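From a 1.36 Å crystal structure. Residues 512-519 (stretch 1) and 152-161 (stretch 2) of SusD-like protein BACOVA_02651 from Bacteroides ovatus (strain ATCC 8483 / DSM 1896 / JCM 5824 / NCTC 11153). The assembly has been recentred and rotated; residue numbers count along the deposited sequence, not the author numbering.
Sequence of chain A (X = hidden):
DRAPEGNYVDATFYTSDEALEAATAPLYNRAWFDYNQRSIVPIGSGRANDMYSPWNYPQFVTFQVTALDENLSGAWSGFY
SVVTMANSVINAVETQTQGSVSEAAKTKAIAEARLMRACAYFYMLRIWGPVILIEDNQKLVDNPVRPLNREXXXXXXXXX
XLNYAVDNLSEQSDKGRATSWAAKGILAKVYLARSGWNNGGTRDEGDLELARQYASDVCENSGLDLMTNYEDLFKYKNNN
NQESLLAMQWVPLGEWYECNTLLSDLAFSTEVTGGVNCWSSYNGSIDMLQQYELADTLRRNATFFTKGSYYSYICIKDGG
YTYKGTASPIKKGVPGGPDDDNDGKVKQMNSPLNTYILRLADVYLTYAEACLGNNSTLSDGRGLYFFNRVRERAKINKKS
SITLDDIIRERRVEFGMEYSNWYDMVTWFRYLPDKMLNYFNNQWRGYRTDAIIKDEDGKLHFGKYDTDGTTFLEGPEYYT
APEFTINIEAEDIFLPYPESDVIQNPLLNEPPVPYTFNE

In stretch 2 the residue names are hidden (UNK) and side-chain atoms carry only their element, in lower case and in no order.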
ATOM      1  N   PRO A 512      12.567   1.600  23.781  1.00 12.26           N
ATOM      2  CA  PRO A 512      13.497   2.046  22.737  1.00 12.31           C
ATOM      3  C   PRO A 512      14.500   3.067  23.249  1.00 13.53           C
ATOM      4  O   PRO A 512      14.267   3.774  24.250  1.00 14.97           O
ATOM      5  CB  PRO A 512      12.574   2.660  21.673  1.00 12.28           C
ATOM      6  CG  PRO A 512      11.363   3.060  22.414  1.00 17.82           C
ATOM      7  CD  PRO A 512      11.197   2.081  23.540  1.00 12.97           C
ATOM      8  N   VAL A 513      15.626   3.129  22.558  1.00 12.01           N
ATOM      9  CA  VAL A 513      16.731   3.992  22.945  1.00 13.47           C
ATOM     10  C   VAL A 513      17.127   4.857  21.767  1.00 14.38           C
ATOM     11  O   VAL A 513      16.760   4.577  20.628  1.00 12.42           O
ATOM     12  CB  VAL A 513      17.940   3.175  23.412  1.00 12.36           C
ATOM     13  CG1 VAL A 513      17.521   2.194  24.515  1.00 16.99           C
ATOM     14  CG2 VAL A 513      18.587   2.412  22.253  1.00 14.59           C
ATOM     15  N   PRO A 514      17.871   5.934  22.029  1.00 13.50           N
ATOM     16  CA  PRO A 514      18.289   6.778  20.908  1.00 11.91           C
ATOM     17  C   PRO A 514      19.235   6.073  19.949  1.00 12.62           C
ATOM     18  O   PRO A 514      20.068   5.275  20.369  1.00 15.56           O
ATOM     19  CB  PRO A 514      19.017   7.946  21.592  1.00 14.84           C
ATOM     20  CG  PRO A 514      18.533   7.921  23.010  1.00 17.46           C
ATOM     21  CD  PRO A 514      18.274   6.491  23.333  1.00 14.45           C
ATOM     22  N   TYR A 515      19.112   6.401  18.672  1.00 10.61           N
ATOM     23  CA  TYR A 515      20.036   5.902  17.657  1.00 12.37           C
ATOM     24  C   TYR A 515      21.264   6.805  17.569  1.00 14.19           C
ATOM     25  O   TYR A 515      21.157   8.021  17.677  1.00 14.27           O
ATOM     26  CB  TYR A 515      19.339   5.847  16.292  1.00 13.01           C
ATOM     27  CG  TYR A 515      20.164   5.182  15.205  1.00 12.54           C
ATOM     28  CD1 TYR A 515      20.452   3.824  15.257  1.00 12.48           C
ATOM     29  CD2 TYR A 515      20.640   5.901  14.124  1.00 11.41           C
ATOM     30  CE1 TYR A 515      21.205   3.203  14.268  1.00 12.22           C
ATOM     31  CE2 TYR A 515      21.397   5.288  13.121  1.00 12.47           C
ATOM     32  CZ  TYR A 515      21.670   3.943  13.203  1.00 11.25           C
ATOM     33  OH  TYR A 515      22.415   3.314  12.229  1.00 13.22           O
ATOM     34  N   THR A 516      22.431   6.201  17.371  1.00 14.67           N
ATOM     35  CA  THR A 516      23.631   6.974  17.080  1.00 15.96           C
ATOM     36  C   THR A 516      23.778   7.173  15.583  1.00 14.53           C
ATOM     37  O   THR A 516      24.165   6.262  14.847  1.00 15.45           O
ATOM     38  CB  THR A 516      24.882   6.293  17.616  1.00 20.56           C
ATOM     39  OG1 THR A 516      25.029   5.013  16.995  1.00 37.32           O
ATOM     40  CG2 THR A 516      24.770   6.134  19.100  1.00 18.46           C
ATOM     41  N   PHE A 517      23.443   8.373  15.137  1.00 14.34           N
ATOM     42  CA  PHE A 517      23.463   8.696  13.721  1.00 14.35           C
ATOM     43  C   PHE A 517      24.890   8.870  13.225  1.00 17.77           C
ATOM     44  O   PHE A 517      25.770   9.304  13.970  1.00 17.40           O
ATOM     45  CB  PHE A 517      22.601   9.936  13.444  1.00 14.08           C
ATOM     46  CG  PHE A 517      21.123   9.642  13.433  1.00 14.13           C
ATOM     47  CD1 PHE A 517      20.355   9.736  14.586  1.00 13.44           C
ATOM     48  CD2 PHE A 517      20.518   9.232  12.266  1.00 13.84           C
ATOM     49  CE1 PHE A 517      19.004   9.427  14.559  1.00 14.62           C
ATOM     50  CE2 PHE A 517      19.192   8.928  12.235  1.00 12.99           C
ATOM     51  CZ  PHE A 517      18.428   9.018  13.377  1.00 13.45           C
ATOM     52  N   ASN A 518      25.102   8.505  11.965  1.00 15.84           N
ATOM     53  CA  ASN A 518      26.394   8.599  11.303  1.00 15.76           C
ATOM     54  C   ASN A 518      26.453   9.776  10.333  1.00 19.89           C
ATOM     55  O   ASN A 518      27.395   9.909   9.548  1.00 23.71           O
ATOM     56  CB  ASN A 518      26.684   7.276  10.586  1.00 18.62           C
ATOM     57  CG  ASN A 518      26.828   6.119  11.557  1.00 22.67           C
ATOM     58  OD1 ASN A 518      27.714   6.128  12.408  1.00 27.32           O
ATOM     59  ND2 ASN A 518      25.949   5.130  11.453  1.00 22.49           N
ATOM     60  N   GLU A 519      25.442  10.636  10.392  1.00 18.28           N
ATOM     61  CA  GLU A 519      25.412  11.846   9.586  1.00 22.49           C
ATOM     62  C   GLU A 519      24.426  12.821  10.200  1.00 27.31           C
ATOM     63  O   GLU A 519      24.335  13.977   9.777  1.00 29.53           O
ATOM     64  CB  GLU A 519      25.001  11.519   8.157  1.00 19.48           C
ATOM     65  CG  GLU A 519      23.550  11.108   8.036  1.00 23.25           C
ATOM     66  CD  GLU A 519      23.177  10.718   6.626  1.00 20.34           C
ATOM     67  OE1 GLU A 519      22.695   9.589   6.436  1.00 14.85           O
ATOM     68  OE2 GLU A 519      23.370  11.544   5.709  1.00 28.96           O
ATOM     69  OXT GLU A 519      23.696  12.455  11.127  1.00 22.30           O
ATOM     70  N   UNK A 152      10.909   8.785  16.741  1.00 10.43           N
ATOM     71  CA  UNK A 152      11.536   9.965  16.155  1.00 10.39           C
ATOM     72  C   UNK A 152      12.845   9.630  15.441  1.00 11.69           C
ATOM     73  O   UNK A 152      13.140  10.232  14.414  1.00 11.56           O
ATOM     74  o   UNK A 152      10.474  13.223  15.639  1.00 28.79           O
ATOM     75  c   UNK A 152      11.754  11.095  17.186  1.00 14.39           C
ATOM     76  c   UNK A 152       9.781  12.499  16.391  1.00 41.51           C
ATOM     77  c   UNK A 152      10.476  11.849  17.586  1.00 26.43           C
ATOM     78  o   UNK A 152       8.552  12.274  16.201  1.00 41.00           O
ATOM     79  N   UNK A 153      13.622   8.694  15.989  1.00 10.89           N
ATOM     80  CA  UNK A 153      14.851   8.248  15.341  1.00 10.26           C
ATOM     81  C   UNK A 153      14.538   7.623  13.988  1.00 10.24           C
ATOM     82  O   UNK A 153      15.264   7.844  13.013  1.00  9.95           O
ATOM     83  o   UNK A 153      15.814   6.985  18.507  1.00 21.29           O
ATOM     84  c   UNK A 153      15.587   7.174  16.166  1.00 12.09           C
ATOM     85  o   UNK A 153      16.866   8.652  17.551  1.00 15.69           O
ATOM     86  c   UNK A 153      16.108   7.667  17.501  1.00 17.28           C
ATOM     87  N   UNK A 154      13.486   6.804  13.945  1.00 10.02           N
ATOM     88  CA  UNK A 154      13.106   6.086  12.734  1.00  9.18           C
ATOM     89  C   UNK A 154      12.727   7.108  11.667  1.00  9.17           C
ATOM     90  O   UNK A 154      13.201   7.032  10.533  1.00  9.51           O
ATOM     91  c   UNK A 154      12.444   4.027  14.021  1.00 11.37           C
ATOM     92  c   UNK A 154      11.991   5.059  12.994  1.00  9.24           C
ATOM     93  c   UNK A 154      11.615   4.333  11.703  1.00 10.79           C
ATOM     94  N   UNK A 155      11.944   8.124  12.044  1.00  7.98           N
ATOM     95  CA  UNK A 155      11.635   9.191  11.104  1.00  9.46           C
ATOM     96  C   UNK A 155      12.892   9.857  10.548  1.00  9.82           C
ATOM     97  O   UNK A 155      12.998  10.080   9.345  1.00  9.82           O
ATOM     98  c   UNK A 155       8.479   9.920  12.710  1.00 12.13           C
ATOM     99  c   UNK A 155      10.774  10.279  11.753  1.00  9.59           C
ATOM    100  c   UNK A 155       8.672  10.179  10.354  1.00 10.13           C
ATOM    101  c   UNK A 155       7.107   9.792  12.580  1.00 10.58           C
ATOM    102  c   UNK A 155       6.525   9.857  11.337  1.00 10.14           C
ATOM    103  c   UNK A 155       7.297  10.051  10.220  1.00 11.69           C
ATOM    104  c   UNK A 155       9.281  10.094  11.603  1.00  9.81           C
ATOM    105  N   UNK A 156      13.834  10.213  11.416  1.00 10.40           N
ATOM    106  CA  UNK A 156      15.031  10.895  10.945  1.00 10.39           C
ATOM    107  C   UNK A 156      15.862   9.999  10.022  1.00  9.41           C
ATOM    108  O   UNK A 156      16.414  10.471   9.031  1.00  9.60           O
ATOM    109  c   UNK A 156      17.067  12.211  11.733  1.00 13.02           C
ATOM    110  o   UNK A 156      15.927  14.303  11.777  1.00 18.05           O
ATOM    111  c   UNK A 156      15.860  11.383  12.135  1.00 10.59           C
ATOM    112  n   UNK A 156      17.115  13.824   9.942  1.00 14.39           N
ATOM    113  c   UNK A 156      16.667  13.539  11.152  1.00 15.01           C
ATOM    114  N   UNK A 157      15.925   8.703  10.323  1.00  8.81           N
ATOM    115  CA  UNK A 157      16.685   7.749   9.518  1.00  7.97           C
ATOM    116  C   UNK A 157      16.078   7.670   8.114  1.00  9.22           C
ATOM    117  O   UNK A 157      16.782   7.684   7.104  1.00 10.37           O
ATOM    118  c   UNK A 157      19.217   3.381   8.613  1.00 12.80           C
ATOM    119  c   UNK A 157      16.660   6.400  10.249  1.00 10.46           C
ATOM    120  c   UNK A 157      17.142   4.576   8.595  1.00 12.63           C
ATOM    121  c   UNK A 157      17.965   3.600   8.062  1.00 11.57           C
ATOM    122  c   UNK A 157      18.803   5.119  10.211  1.00 11.63           C
ATOM    123  c   UNK A 157      17.556   5.352   9.664  1.00  9.43           C
ATOM    124  c   UNK A 157      19.632   4.149   9.693  1.00 13.96           C
ATOM    125  N   UNK A 158      14.753   7.579   8.057  1.00  7.98           N
ATOM    126  CA  UNK A 158      14.027   7.569   6.793  1.00  9.05           C
ATOM    127  C   UNK A 158      14.290   8.847   5.988  1.00  9.37           C
ATOM    128  O   UNK A 158      14.604   8.800   4.802  1.00  8.92           O
ATOM    129  c   UNK A 158      11.690   7.707   5.820  1.00  9.72           C
ATOM    130  c   UNK A 158      12.513   7.425   7.061  1.00  8.45           C
ATOM    131  c   UNK A 158      10.820   5.956   8.297  1.00  9.14           C
ATOM    132  c   UNK A 158      12.164   6.027   7.584  1.00  8.34           C
ATOM    133  N   UNK A 159      14.195   9.994   6.656  1.00  9.23           N
ATOM    134  CA  UNK A 159      14.453  11.278   6.006  1.00  9.40           C
ATOM    135  C   UNK A 159      15.882  11.356   5.437  1.00 10.92           C
ATOM    136  O   UNK A 159      16.098  11.802   4.296  1.00  9.83           O
ATOM    137  c   UNK A 159      14.155  12.458   6.971  1.00 10.58           C
ATOM    138  c   UNK A 159      12.286  13.431   8.420  1.00 11.27           C
ATOM    139  c   UNK A 159      12.645  12.593   7.199  1.00 10.46           C
ATOM    140  c   UNK A 159      14.724  13.778   6.429  1.00 11.85           C
ATOM    141  N   UNK A 160      16.854  10.895   6.208  1.00  9.77           N
ATOM    142  CA  UNK A 160      18.234  10.943   5.742  1.00 10.39           C
ATOM    143  C   UNK A 160      18.423  10.093   4.486  1.00  9.59           C
ATOM    144  O   UNK A 160      19.093  10.505   3.529  1.00  9.39           O
ATOM    145  o   UNK A 160      18.828  12.555   7.956  1.00 13.38           O
ATOM    146  c   UNK A 160      19.330  11.422   7.992  1.00 11.19           C
ATOM    147  c   UNK A 160      19.198  10.455   6.829  1.00  9.71           C
ATOM    148  n   UNK A 160      19.991  10.960   9.052  1.00 12.63           N
ATOM    149  N   UNK A 161      17.829   8.909   4.482  1.00  9.22           N
ATOM    150  CA  UNK A 161      17.909   8.018   3.332  1.00  9.52           C
ATOM    151  C   UNK A 161      17.234   8.655   2.112  1.00 10.43           C
ATOM    152  O   UNK A 161      17.781   8.636   0.997  1.00  9.01           O
ATOM    153  c   UNK A 161      18.125   5.670   4.312  1.00 10.88           C
ATOM    154  o   UNK A 161      17.611   4.611   4.707  1.00 11.98           O
ATOM    155  o   UNK A 161      19.349   5.918   4.457  1.00 12.77           O
ATOM    156  c   UNK A 161      17.231   6.674   3.611  1.00  9.19           C
TER
HETATM  157  O   HOH W   1      19.214   9.980  18.152  1.00 22.66           O
HETATM  158  O   HOH W   2      21.342   8.374   8.585  1.00 14.50           O
HETATM  159  O   HOH W   3      21.338  11.956   3.828  1.00 18.90           O
HETATM  160  O   HOH W   4      20.871  12.887  11.132  1.00 20.60           O

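Position 152 carries three side-chain carbons, the third bearing two oxygens, and touches nothing on stretch 1: Glu 152. Its end leads away from the contact, and the residue touches a crystal neighbour.

Position 153 has two carbons, the second bearing two oxygens, and points toward stretch 1, its oxygens close to the backbone of Val 513 to Tyr 515. It is Asp 153. The short acid sets OD1 3.4 Å from Tyr 515 N, in a weak but nearly straight hydrogen bond. A water donates to Asp 153 OD1 and to Tyr 515 O, 2.8 Å each, tying the same carboxylate to the carbonyl of that residue.

At 154, one carbon carries two others, pointing away from stretch 1: Val 154, a compact apolar side chain in a buried place. At 155, one carbon leads to a six-carbon ring, also buried and directed away: Phe 155.

Position 156 shows three carbons, the third with one oxygen and one nitrogen, an amide; its CB lies 3.7 Å from Phe 517 CZ, while its end leads away from stretch 1 and reaches along the helix to position 160. It is Gln 156.

Position 157 has one carbon and a six-carbon ring that approaches Tyr 515: Phe 157. Its ring edge is turned toward the face of the Tyr 515 ring in an offset edge-to-face pair, with centroids 5.7 Å apart and planes at 82°. Phe 157 CB also lies 4.1 Å from Phe 517 CE2, so an apolar residue suits the site.

Positions 158 and 159 each hold four carbons, forked at the first, with one arm two carbons long: Ile 158 and Ile 159. Both are buried and out of reach of stretch 1, their branched side chains suited to apolar packing.

At 160, two carbons end in one oxygen and one nitrogen, close to Phe 517 and Glu 519: Asn 160. Its amide works both ways. Asn 160 OD1 accepts from Gln 156 NE2 at 2.9 Å, while Asn 160 ND2 donates to two waters, each at 3.0 Å; these donate in turn to Glu 519, one to OE1 and the other to OXT.

Position 161 has two carbons, the second with two oxygens: Asp 161. It makes no contact here, and both oxygens are hydrogen-bonded elsewhere in the structure.

The irregular C-terminal segment thus meets one helix through residues spaced three or four apart, 153, 156, 157 and 160. Asp 153 holds the backbone of Tyr 515, the aromatic side chains pack in the middle, and water joins Asn 160 to the chain terminus.

Stretch 2 152-161: EDVFQFIIND
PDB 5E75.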